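Local coordinates for citrate synthase (Sulfolobus solfataricus, PDB 1O7X), which is a mainly helical enzyme of the citrate synthase family and assembles as a dimer of two identical subunits, at residues I13-L18 and E351-L356; S105-F110 and D201-L206; F156-A159 and R163-T166. One frame throughout, in Å; residues are numbered along the deposited sequence.

Along the chain, contact 1 joins the two ends of the fold and encloses contact 2, which in turn encloses contact 3, a local turn lying between the two segments of contact 2. Contacts 1 and 2 have centres about 20 Å apart, and both touch the second subunit; contact 3, whose centre is about 37 Å from that of contact 1, lies across the chain's centre from it and meets no other chain. Helix 330-352 ends in contact 1, packs on M202 of contact 2 and on F156, in the helix segment of contact 3. Helix 116-138 likewise packs against residues of both contact 2 and contact 3.

Contact 1 of 3, residues I13-L18 and E351-L356; sequences IKVTNL and EEQHRL
Strand 12-16 meets the end of helix 330-352 where the primary carboxamide of Q353, with its C=O and an N-H on the same side, grips both N and O of V15. Q353 OE1 accepts from V15 N at 2.8 Å in a nearly straight bond, N-H...O 168°, while Q353 NE2 donates to V15 O, modelled at 2.5 Å, a length that is doubtful at this resolution. The second bond leaves close to the amide plane of Q353, but NE2 stands 36° out of the plane of the V15 carbonyl. Glutamine suits this place because one flat group offers both an acceptor and a donor, and two bonds to the same residue fix its rotation. With CG beside the backbone N (chi1 -62°) and chi2 extended, the chain of Q353 spans the gap between helix end and strand. In the fold this tethers the N-terminal strand to the C-terminal helix, and the strand itself runs on across the dimer interface: K14, V15 and T16 pair in parallel with a strand of the second subunit. Beta-branched V15 suits an extended backbone, and its CG2 lies against the carboxamide, 3.5 Å from Q353 OE1. On the neighbouring residue, K14 CB is 3.5 Å from Q353 OE1, but the lysine chain bends away from the amide, taking NZ to a salt bridge with E348. T16 OG1 accepts from L18 N at 3.0 Å, an ST turn that bends the chain as the strand ends, and also bonds E348. Farther along, N17 ND2 comes only to 4.1 Å of E352 OE2.

Contact 2 of 3, residues S105-F110 and D201-L206; sequences SIDKNF and DMYSSL
Trans first torsions in D107 (chi1 179°) and F110 (chi1 180°) send both side chains across to the start of helix 202-213, D107 against Y203 and F110 against D201 and M202. The carboxylate of D107 stands almost perpendicular to the tyrosine ring and meets it at its edge, close to the ring plane, with D107 CG 3.7 Å from Y203 CE1. Tyrosine offers an aromatic carbon edge for van der Waals contact, and the short chain of D107 lets its carboxylate rest there while OD1 makes a salt bridge with K119. F110 meets the first turn of the helix obliquely: its CD2 is 4.0 Å from D201 CB and its CZ 4.1 Å from M202 CG. The sulfur of M202 completes a Met-aromatic contact, SD lying 5.3 Å from the centroid of the F110 ring, again oblique to it. Phenylalanine brings a broad apolar ring, and the unbranched thioether of M202 can reach it as well as I123 and I346; W112 meets the same ring edge-to-face. The contact thus joins the turn after helix 92-106, in which D107 centres an inverse gamma turn, to the N-cap of helix 202-213. Here D201 is the cap. Its CG lies between N and the carbonyl carbon (chi1 71°), bringing OD2 back over the helix end to accept from S204 N at 2.8 Å. The short side chain of aspartate suits this return to the first turn, while D201 OD1 reaches K214 of the second subunit in a salt bridge. At the backbone, D201 O receives S205 N at 3.0 Å and S205 OG at 2.6 Å from opposite faces of its plane.

Contact 3 of 3, residues F156-A159 and R163-T166; sequences FLLA and REPT
Folding back from helix 152-161, the loop R163-T166 brings its backbone alongside the last turns of that helix, with CA atoms 5.8 Å apart at L158 and R163 and 6.6 Å apart at L157 and P165. This is a tight connection between two helices: T166, whose hydroxyl can cap a backbone N, is the N-cap of helix 167-180, so the chain reversal is completed within a few residues. No hydrogen bond crosses between the segments, and the contact is largely apolar, made by two consecutive leucines and a proline. Proline suits the loop because its ring both restrains the backbone and presents carbon atoms to the helix; leucine suits the helix because its branched end reaches that ring. L157 lies along the CB-CG side of the proline ring, its CD1 3.9 Å from P165 CB and its CB 4.0 Å from P165 CG. It also packs on M173, and P165 on I170, so both face helix 167-180, L157 from a buried position and P165 from a partly exposed one. R163, by contrast, turns its side chain away: NH2 bonds to L323 O and the guanidinium group makes a cation-pi contact with F161. E164 also starts out away from the helix, but a bend at chi2 (95°) carries its carboxylate back, OE1 lying 3.8 Å from L158 CD1. That same methyl of L158, a side chain crossing P165 at about a right angle, is the meeting point of the loop: CD1 lies 3.5 Å from both R163 O and E164 CA and 3.4 Å from P165 CD.

Contact 1 of 3, residues I13-L18 and E351-L356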
ATOM      1  N   ILE A  13       4.547  -8.740  15.434  1.00 24.21           N
ATOM      2  CA  ILE A  13       4.491  -9.027  14.019  1.00 24.53           C
ATOM      3  C   ILE A  13       5.755  -9.709  13.535  1.00 26.17           C
ATOM      4  O   ILE A  13       5.729 -10.418  12.529  1.00 26.55           O
ATOM      5  CB  ILE A  13       4.192  -7.777  13.186  1.00 23.68           C
ATOM      6  CG1 ILE A  13       3.585  -8.134  11.821  1.00 22.77           C
ATOM      7  CG2 ILE A  13       5.419  -6.909  12.954  1.00 23.77           C
ATOM      8  CD1 ILE A  13       2.634  -7.076  11.305  1.00 21.66           C
ATOM      9  N   LYS A  14       6.884  -9.419  14.169  1.00 28.34           N
ATOM     10  CA  LYS A  14       8.164  -9.997  13.792  1.00 28.54           C
ATOM     11  C   LYS A  14       9.231  -9.797  14.868  1.00 29.63           C
ATOM     12  O   LYS A  14       9.062  -8.946  15.760  1.00 29.62           O
ATOM     13  CB  LYS A  14       8.651  -9.362  12.489  1.00 27.87           C
ATOM     14  CG  LYS A  14       9.189  -7.943  12.653  1.00 28.31           C
ATOM     15  CD  LYS A  14       9.614  -7.335  11.319  1.00 28.49           C
ATOM     16  CE  LYS A  14      11.052  -6.874  11.341  1.00 28.15           C
ATOM     17  NZ  LYS A  14      11.792  -7.159  10.094  1.00 27.51           N
ATOM     18  N   VAL A  15      10.317 -10.566  14.746  1.00 29.93           N
ATOM     19  CA  VAL A  15      11.462 -10.281  15.623  1.00 30.92           C
ATOM     20  C   VAL A  15      12.436  -9.474  14.768  1.00 32.34           C
ATOM     21  O   VAL A  15      12.238  -9.502  13.542  1.00 32.31           O
ATOM     22  CB  VAL A  15      12.151 -11.506  16.203  1.00 29.86           C
ATOM     23  CG1 VAL A  15      11.197 -12.180  17.170  1.00 29.91           C
ATOM     24  CG2 VAL A  15      12.609 -12.479  15.143  1.00 29.15           C
ATOM     25  N   THR A  16      13.400  -8.771  15.359  1.00 33.52           N
ATOM     26  CA  THR A  16      14.310  -7.994  14.497  1.00 34.00           C
ATOM     27  C   THR A  16      15.684  -7.757  15.100  1.00 35.03           C
ATOM     28  O   THR A  16      15.876  -7.623  16.315  1.00 35.50           O
ATOM     29  CB  THR A  16      13.668  -6.653  14.087  1.00 32.92           C
ATOM     30  OG1 THR A  16      14.460  -5.998  13.097  1.00 32.47           O
ATOM     31  CG2 THR A  16      13.521  -5.676  15.240  1.00 32.33           C
ATOM     32  N   ASN A  17      16.686  -7.653  14.230  1.00 35.87           N
ATOM     33  CA  ASN A  17      18.029  -7.325  14.679  1.00 36.57           C
ATOM     34  C   ASN A  17      18.318  -5.879  14.262  1.00 36.24           C
ATOM     35  O   ASN A  17      19.428  -5.392  14.479  1.00 35.95           O
ATOM     36  CB  ASN A  17      19.119  -8.195  14.119  1.00 39.25           C
ATOM     37  CG  ASN A  17      18.969  -9.682  14.103  1.00 42.04           C
ATOM     38  OD1 ASN A  17      19.012 -10.418  15.093  1.00 43.73           O
ATOM     39  ND2 ASN A  17      18.798 -10.208  12.885  1.00 44.33           N
ATOM     40  N   LEU A  18      17.318  -5.200  13.697  1.00 35.43           N
ATOM     41  CA  LEU A  18      17.612  -3.850  13.255  1.00 35.61           C
ATOM     42  C   LEU A  18      17.580  -2.787  14.335  1.00 35.41           C
ATOM     43  O   LEU A  18      18.539  -1.993  14.327  1.00 36.52           O
ATOM     44  CB  LEU A  18      16.693  -3.414  12.114  1.00 35.96           C
ATOM     45  CG  LEU A  18      16.663  -4.292  10.870  1.00 37.29           C
ATOM     46  CD1 LEU A  18      15.604  -3.761   9.903  1.00 37.24           C
ATOM     47  CD2 LEU A  18      18.038  -4.366  10.211  1.00 37.33           C
ATOM     48  N   GLU A 351      13.725 -12.892   4.046  1.00 35.79           N
ATOM     49  CA  GLU A 351      14.810 -13.857   4.109  1.00 38.99           C
ATOM     50  C   GLU A 351      14.837 -14.768   5.331  1.00 40.80           C
ATOM     51  O   GLU A 351      15.349 -15.895   5.220  1.00 41.19           O
ATOM     52  CB  GLU A 351      16.169 -13.161   3.997  1.00 40.04           C
ATOM     53  CG  GLU A 351      16.497 -12.681   2.595  1.00 42.36           C
ATOM     54  CD  GLU A 351      17.819 -11.929   2.520  1.00 43.81           C
ATOM     55  OE1 GLU A 351      18.011 -11.138   1.556  1.00 42.63           O
ATOM     56  OE2 GLU A 351      18.629 -12.184   3.461  1.00 45.18           O
ATOM     57  N   GLU A 352      14.308 -14.326   6.474  1.00 41.70           N
ATOM     58  CA  GLU A 352      14.345 -15.134   7.667  1.00 42.69           C
ATOM     59  C   GLU A 352      13.021 -15.511   8.286  1.00 42.76           C
ATOM     60  O   GLU A 352      12.949 -16.588   8.912  1.00 45.52           O
ATOM     61  CB  GLU A 352      15.084 -14.403   8.803  1.00 44.80           C
ATOM     62  CG  GLU A 352      16.336 -13.637   8.432  1.00 47.26           C
ATOM     63  CD  GLU A 352      16.924 -12.927   9.642  1.00 49.31           C
ATOM     64  OE1 GLU A 352      16.356 -13.043  10.753  1.00 49.95           O
ATOM     65  OE2 GLU A 352      17.953 -12.242   9.448  1.00 50.41           O
ATOM     66  N   GLN A 353      12.039 -14.635   8.272  1.00 40.93           N
ATOM     67  CA  GLN A 353      10.769 -14.919   8.943  1.00 39.45           C
ATOM     68  C   GLN A 353       9.571 -15.006   8.006  1.00 39.21           C
ATOM     69  O   GLN A 353       8.440 -14.730   8.428  1.00 38.45           O
ATOM     70  CB  GLN A 353      10.552 -13.731   9.888  1.00 39.41           C
ATOM     71  CG  GLN A 353      11.557 -13.511  10.979  1.00 39.00           C
ATOM     72  CD  GLN A 353      11.163 -12.378  11.916  1.00 38.91           C
ATOM     73  OE1 GLN A 353      10.170 -12.474  12.657  1.00 38.34           O
ATOM     74  NE2 GLN A 353      12.010 -11.349  11.852  1.00 38.05           N
ATOM     75  N   HIS A 354       9.784 -15.300   6.721  1.00 38.83           N
ATOM     76  CA  HIS A 354       8.712 -15.252   5.758  1.00 39.27           C
ATOM     77  C   HIS A 354       7.390 -15.924   6.134  1.00 39.50           C
ATOM     78  O   HIS A 354       7.304 -17.140   6.140  1.00 39.53           O
ATOM     79  CB  HIS A 354       9.111 -15.763   4.354  1.00 39.42           C
ATOM     80  CG  HIS A 354       7.965 -15.527   3.411  1.00 39.94           C
ATOM     81  ND1 HIS A 354       7.708 -14.277   2.892  1.00 41.18           N
ATOM     82  CD2 HIS A 354       6.961 -16.319   2.978  1.00 40.03           C
ATOM     83  CE1 HIS A 354       6.610 -14.306   2.158  1.00 40.38           C
ATOM     84  NE2 HIS A 354       6.137 -15.539   2.207  1.00 40.02           N
ATOM     85  N   ARG A 355       6.330 -15.143   6.312  1.00 39.95           N
ATOM     86  CA  ARG A 355       4.997 -15.688   6.379  1.00 40.57           C
ATOM     87  C   ARG A 355       4.033 -14.696   5.710  1.00 38.17           C
ATOM     88  O   ARG A 355       4.216 -13.484   5.746  1.00 38.42           O
ATOM     89  CB  ARG A 355       4.459 -16.115   7.734  1.00 44.34           C
ATOM     90  CG  ARG A 355       4.448 -17.628   7.916  1.00 49.27           C
ATOM     91  CD  ARG A 355       3.309 -18.118   8.820  1.00 53.75           C
ATOM     92  NE  ARG A 355       3.678 -19.410   9.402  1.00 57.32           N
ATOM     93  CZ  ARG A 355       3.380 -20.593   8.891  1.00 60.18           C
ATOM     94  NH1 ARG A 355       2.671 -20.749   7.778  1.00 61.08           N
ATOM     95  NH2 ARG A 355       3.827 -21.696   9.508  1.00 62.02           N
ATOM     96  N   LEU A 356       3.067 -15.260   5.004  1.00 34.67           N
ATOM     97  CA  LEU A 356       2.016 -14.477   4.351  1.00 31.48           C
ATOM     98  C   LEU A 356       1.056 -13.982   5.434  1.00 30.66           C
ATOM     99  O   LEU A 356       0.733 -14.686   6.396  1.00 30.33           O
ATOM    100  CB  LEU A 356       1.370 -15.349   3.304  1.00 28.95           C
ATOM    101  CG  LEU A 356       0.052 -14.956   2.654  1.00 28.22           C
ATOM    102  CD1 LEU A 356       0.185 -13.738   1.753  1.00 26.14           C
ATOM    103  CD2 LEU A 356      -0.470 -16.189   1.918  1.00 27.16           C
TER

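Contact 2 of 3, residues S105-F110 and D201-L206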
ATOM      1  N   SER A 105       5.966  -0.874 -11.876  1.00 39.49           N
ATOM      2  CA  SER A 105       5.441  -1.493 -13.083  1.00 42.19           C
ATOM      3  C   SER A 105       6.443  -1.458 -14.212  1.00 44.23           C
ATOM      4  O   SER A 105       6.312  -2.323 -15.081  1.00 46.37           O
ATOM      5  CB  SER A 105       4.060  -0.962 -13.425  1.00 42.07           C
ATOM      6  OG  SER A 105       4.054   0.335 -13.955  1.00 42.96           O
ATOM      7  N   ILE A 106       7.475  -0.657 -14.203  1.00 46.80           N
ATOM      8  CA  ILE A 106       8.494  -0.670 -15.244  1.00 49.68           C
ATOM      9  C   ILE A 106       9.528  -1.755 -14.973  1.00 53.05           C
ATOM     10  O   ILE A 106      10.229  -2.232 -15.859  1.00 53.97           O
ATOM     11  CB  ILE A 106       9.211   0.701 -15.285  1.00 48.41           C
ATOM     12  CG1 ILE A 106       8.383   1.738 -16.052  1.00 47.99           C
ATOM     13  CG2 ILE A 106      10.595   0.628 -15.880  1.00 47.33           C
ATOM     14  CD1 ILE A 106       8.792   3.172 -15.813  1.00 46.86           C
ATOM     15  N   ASP A 107       9.662  -2.172 -13.724  1.00 57.62           N
ATOM     16  CA  ASP A 107      10.646  -3.149 -13.276  1.00 61.34           C
ATOM     17  C   ASP A 107      10.273  -4.594 -13.443  1.00 64.00           C
ATOM     18  O   ASP A 107      10.526  -5.423 -12.547  1.00 65.46           O
ATOM     19  CB  ASP A 107      10.949  -2.761 -11.822  1.00 61.47           C
ATOM     20  CG  ASP A 107      11.928  -3.557 -10.993  1.00 61.42           C
ATOM     21  OD1 ASP A 107      13.127  -3.550 -11.347  1.00 61.53           O
ATOM     22  OD2 ASP A 107      11.504  -4.190  -9.990  1.00 60.39           O
ATOM     23  N   LYS A 108       9.817  -5.078 -14.591  1.00 66.99           N
ATOM     24  CA  LYS A 108       9.451  -6.477 -14.798  1.00 69.47           C
ATOM     25  C   LYS A 108      10.478  -7.564 -14.503  1.00 69.95           C
ATOM     26  O   LYS A 108      10.143  -8.746 -14.709  1.00 70.59           O
ATOM     27  CB  LYS A 108       8.991  -6.650 -16.263  1.00 70.38           C
ATOM     28  CG  LYS A 108       7.541  -6.326 -16.536  1.00 71.37           C
ATOM     29  CD  LYS A 108       6.797  -7.499 -17.169  1.00 72.22           C
ATOM     30  CE  LYS A 108       6.042  -8.300 -16.116  1.00 72.89           C
ATOM     31  NZ  LYS A 108       4.877  -9.043 -16.685  1.00 73.19           N
ATOM     32  N   ASN A 109      11.707  -7.301 -14.090  1.00 69.84           N
ATOM     33  CA  ASN A 109      12.729  -8.303 -13.825  1.00 69.30           C
ATOM     34  C   ASN A 109      13.102  -8.402 -12.353  1.00 67.70           C
ATOM     35  O   ASN A 109      14.260  -8.173 -11.971  1.00 68.18           O
ATOM     36  CB  ASN A 109      13.937  -7.915 -14.689  1.00 71.12           C
ATOM     37  CG  ASN A 109      15.071  -8.911 -14.737  1.00 72.61           C
ATOM     38  OD1 ASN A 109      16.229  -8.531 -14.943  1.00 73.63           O
ATOM     39  ND2 ASN A 109      14.801 -10.195 -14.532  1.00 73.23           N
ATOM     40  N   PHE A 110      12.154  -8.705 -11.456  1.00 64.60           N
ATOM     41  CA  PHE A 110      12.499  -8.751 -10.039  1.00 61.24           C
ATOM     42  C   PHE A 110      12.212 -10.110  -9.416  1.00 59.27           C
ATOM     43  O   PHE A 110      11.188 -10.722  -9.685  1.00 59.20           O
ATOM     44  CB  PHE A 110      11.834  -7.610  -9.235  1.00 60.36           C
ATOM     45  CG  PHE A 110      12.253  -7.759  -7.788  1.00 59.30           C
ATOM     46  CD1 PHE A 110      13.555  -7.477  -7.413  1.00 58.85           C
ATOM     47  CD2 PHE A 110      11.370  -8.263  -6.851  1.00 58.71           C
ATOM     48  CE1 PHE A 110      13.956  -7.655  -6.104  1.00 58.31           C
ATOM     49  CE2 PHE A 110      11.774  -8.444  -5.544  1.00 58.47           C
ATOM     50  CZ  PHE A 110      13.064  -8.135  -5.168  1.00 58.19           C
ATOM     51  N   ASP A 201       6.751  -6.801  -5.272  1.00 23.37           N
ATOM     52  CA  ASP A 201       8.097  -6.252  -5.414  1.00 23.15           C
ATOM     53  C   ASP A 201       8.417  -5.207  -4.363  1.00 24.32           C
ATOM     54  O   ASP A 201       7.578  -4.777  -3.563  1.00 23.44           O
ATOM     55  CB  ASP A 201       8.174  -5.829  -6.882  1.00 21.77           C
ATOM     56  CG  ASP A 201       7.303  -4.607  -7.078  1.00 22.36           C
ATOM     57  OD1 ASP A 201       6.078  -4.822  -7.210  1.00 22.48           O
ATOM     58  OD2 ASP A 201       7.888  -3.504  -6.984  1.00 22.61           O
ATOM     59  N   MET A 202       9.659  -4.715  -4.334  1.00 26.33           N
ATOM     60  CA  MET A 202      10.128  -3.773  -3.327  1.00 26.97           C
ATOM     61  C   MET A 202       9.533  -2.408  -3.593  1.00 27.62           C
ATOM     62  O   MET A 202       9.101  -1.741  -2.639  1.00 28.93           O
ATOM     63  CB  MET A 202      11.645  -3.737  -3.208  1.00 26.97           C
ATOM     64  CG  MET A 202      12.233  -5.025  -2.667  1.00 27.46           C
ATOM     65  SD  MET A 202      14.008  -4.988  -2.305  1.00 28.37           S
ATOM     66  CE  MET A 202      14.646  -4.196  -3.739  1.00 28.20           C
ATOM     67  N   TYR A 203       9.436  -2.038  -4.872  1.00 27.97           N
ATOM     68  CA  TYR A 203       8.830  -0.738  -5.203  1.00 26.71           C
ATOM     69  C   TYR A 203       7.360  -0.746  -4.802  1.00 26.29           C
ATOM     70  O   TYR A 203       6.855   0.211  -4.215  1.00 26.51           O
ATOM     71  CB  TYR A 203       8.934  -0.372  -6.654  1.00 27.20           C
ATOM     72  CG  TYR A 203      10.314  -0.089  -7.186  1.00 29.20           C
ATOM     73  CD1 TYR A 203      10.898  -0.973  -8.087  1.00 29.06           C
ATOM     74  CD2 TYR A 203      11.018   1.055  -6.830  1.00 30.61           C
ATOM     75  CE1 TYR A 203      12.139  -0.745  -8.608  1.00 30.42           C
ATOM     76  CE2 TYR A 203      12.277   1.299  -7.361  1.00 32.38           C
ATOM     77  CZ  TYR A 203      12.819   0.403  -8.260  1.00 32.87           C
ATOM     78  OH  TYR A 203      14.083   0.623  -8.790  1.00 35.26           O
ATOM     79  N   SER A 204       6.692  -1.888  -5.013  1.00 25.08           N
ATOM     80  CA  SER A 204       5.309  -1.979  -4.551  1.00 24.41           C
ATOM     81  C   SER A 204       5.190  -1.907  -3.037  1.00 25.23           C
ATOM     82  O   SER A 204       4.276  -1.264  -2.499  1.00 25.62           O
ATOM     83  CB  SER A 204       4.691  -3.226  -5.156  1.00 23.51           C
ATOM     84  OG  SER A 204       4.343  -2.965  -6.505  1.00 22.35           O
ATOM     85  N   SER A 205       6.113  -2.511  -2.272  1.00 24.79           N
ATOM     86  CA  SER A 205       6.016  -2.448  -0.810  1.00 23.30           C
ATOM     87  C   SER A 205       6.211  -1.015  -0.334  1.00 22.14           C
ATOM     88  O   SER A 205       5.585  -0.488   0.582  1.00 18.10           O
ATOM     89  CB  SER A 205       6.994  -3.452  -0.205  1.00 23.75           C
ATOM     90  OG  SER A 205       7.051  -4.575  -1.058  1.00 24.09           O
ATOM     91  N   LEU A 206       7.137  -0.334  -1.019  1.00 23.27           N
ATOM     92  CA  LEU A 206       7.335   1.083  -0.698  1.00 25.86           C
ATOM     93  C   LEU A 206       6.039   1.845  -0.978  1.00 25.66           C
ATOM     94  O   LEU A 206       5.547   2.595  -0.129  1.00 26.25           O
ATOM     95  CB  LEU A 206       8.569   1.599  -1.420  1.00 28.08           C
ATOM     96  CG  LEU A 206       9.926   1.341  -0.743  1.00 30.28           C
ATOM     97  CD1 LEU A 206      11.071   1.846  -1.616  1.00 30.98           C
ATOM     98  CD2 LEU A 206      10.019   2.029   0.605  1.00 29.93           C
TER

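Contact 3 of 3, residues F156-A159 and R163-T166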
ATOM      1  N   PHE A 156      21.959  14.728  -3.354  1.00 39.56           N
ATOM      2  CA  PHE A 156      20.571  15.114  -3.187  1.00 37.99           C
ATOM      3  C   PHE A 156      20.384  16.615  -3.123  1.00 37.86           C
ATOM      4  O   PHE A 156      19.523  17.130  -3.826  1.00 38.00           O
ATOM      5  CB  PHE A 156      19.984  14.441  -1.945  1.00 36.81           C
ATOM      6  CG  PHE A 156      18.576  14.817  -1.591  1.00 35.78           C
ATOM      7  CD1 PHE A 156      17.498  14.308  -2.285  1.00 35.91           C
ATOM      8  CD2 PHE A 156      18.317  15.668  -0.537  1.00 35.26           C
ATOM      9  CE1 PHE A 156      16.208  14.645  -1.927  1.00 36.06           C
ATOM     10  CE2 PHE A 156      17.037  16.011  -0.161  1.00 34.95           C
ATOM     11  CZ  PHE A 156      15.971  15.495  -0.860  1.00 35.62           C
ATOM     12  N   LEU A 157      21.185  17.320  -2.334  1.00 38.50           N
ATOM     13  CA  LEU A 157      21.026  18.778  -2.240  1.00 38.66           C
ATOM     14  C   LEU A 157      21.250  19.480  -3.569  1.00 39.20           C
ATOM     15  O   LEU A 157      20.523  20.419  -3.921  1.00 38.93           O
ATOM     16  CB  LEU A 157      21.927  19.313  -1.134  1.00 37.34           C
ATOM     17  CG  LEU A 157      21.703  18.696   0.248  1.00 36.66           C
ATOM     18  CD1 LEU A 157      22.684  19.279   1.259  1.00 36.10           C
ATOM     19  CD2 LEU A 157      20.288  18.949   0.725  1.00 36.59           C
ATOM     20  N   LEU A 158      22.232  19.024  -4.342  1.00 40.15           N
ATOM     21  CA  LEU A 158      22.568  19.577  -5.646  1.00 41.14           C
ATOM     22  C   LEU A 158      21.401  19.428  -6.619  1.00 40.46           C
ATOM     23  O   LEU A 158      20.992  20.308  -7.365  1.00 39.37           O
ATOM     24  CB  LEU A 158      23.823  18.904  -6.221  1.00 42.62           C
ATOM     25  CG  LEU A 158      24.864  19.773  -6.935  1.00 43.69           C
ATOM     26  CD1 LEU A 158      25.477  20.799  -5.984  1.00 44.61           C
ATOM     27  CD2 LEU A 158      26.007  18.958  -7.529  1.00 43.30           C
ATOM     28  N   ALA A 159      20.780  18.252  -6.571  1.00 40.53           N
ATOM     29  CA  ALA A 159      19.654  17.920  -7.428  1.00 39.68           C
ATOM     30  C   ALA A 159      18.490  18.827  -7.055  1.00 40.15           C
ATOM     31  O   ALA A 159      17.824  19.405  -7.916  1.00 39.98           O
ATOM     32  CB  ALA A 159      19.343  16.445  -7.256  1.00 39.35           C
ATOM     33  N   ARG A 163      22.458  24.332  -6.649  1.00 54.59           N
ATOM     34  CA  ARG A 163      23.262  25.286  -5.902  1.00 56.02           C
ATOM     35  C   ARG A 163      24.236  24.428  -5.102  1.00 56.62           C
ATOM     36  O   ARG A 163      23.764  23.467  -4.476  1.00 57.34           O
ATOM     37  CB  ARG A 163      22.317  26.097  -5.025  1.00 56.91           C
ATOM     38  CG  ARG A 163      22.762  26.683  -3.711  1.00 58.32           C
ATOM     39  CD  ARG A 163      21.609  27.155  -2.826  1.00 59.39           C
ATOM     40  NE  ARG A 163      21.564  26.431  -1.562  1.00 60.98           N
ATOM     41  CZ  ARG A 163      20.535  25.941  -0.884  1.00 62.22           C
ATOM     42  NH1 ARG A 163      19.262  26.055  -1.277  1.00 62.21           N
ATOM     43  NH2 ARG A 163      20.752  25.294   0.269  1.00 62.52           N
ATOM     44  N   GLU A 164      25.534  24.644  -5.193  1.00 57.50           N
ATOM     45  CA  GLU A 164      26.469  23.792  -4.444  1.00 58.70           C
ATOM     46  C   GLU A 164      26.304  24.029  -2.948  1.00 57.35           C
ATOM     47  O   GLU A 164      26.391  25.153  -2.467  1.00 57.10           O
ATOM     48  CB  GLU A 164      27.899  24.067  -4.896  1.00 61.32           C
ATOM     49  CG  GLU A 164      28.992  23.189  -4.315  1.00 63.78           C
ATOM     50  CD  GLU A 164      29.340  22.017  -5.223  1.00 65.08           C
ATOM     51  OE1 GLU A 164      29.024  22.066  -6.434  1.00 65.41           O
ATOM     52  OE2 GLU A 164      29.941  21.045  -4.702  1.00 65.67           O
ATOM     53  N   PRO A 165      26.038  22.967  -2.205  1.00 56.26           N
ATOM     54  CA  PRO A 165      25.852  23.036  -0.766  1.00 55.42           C
ATOM     55  C   PRO A 165      27.170  23.243  -0.046  1.00 54.33           C
ATOM     56  O   PRO A 165      28.204  23.179  -0.701  1.00 54.29           O
ATOM     57  CB  PRO A 165      25.228  21.695  -0.405  1.00 55.20           C
ATOM     58  CG  PRO A 165      25.611  20.759  -1.487  1.00 55.24           C
ATOM     59  CD  PRO A 165      25.897  21.582  -2.713  1.00 55.97           C
ATOM     60  N   THR A 166      27.142  23.471   1.256  1.00 54.14           N
ATOM     61  CA  THR A 166      28.335  23.669   2.057  1.00 54.17           C
ATOM     62  C   THR A 166      28.536  22.511   3.030  1.00 53.80           C
ATOM     63  O   THR A 166      27.561  21.884   3.429  1.00 55.18           O
ATOM     64  CB  THR A 166      28.310  24.905   2.983  1.00 54.46           C
ATOM     65  OG1 THR A 166      27.529  24.583   4.148  1.00 54.27           O
ATOM     66  CG2 THR A 166      27.747  26.146   2.312  1.00 54.74           C
TER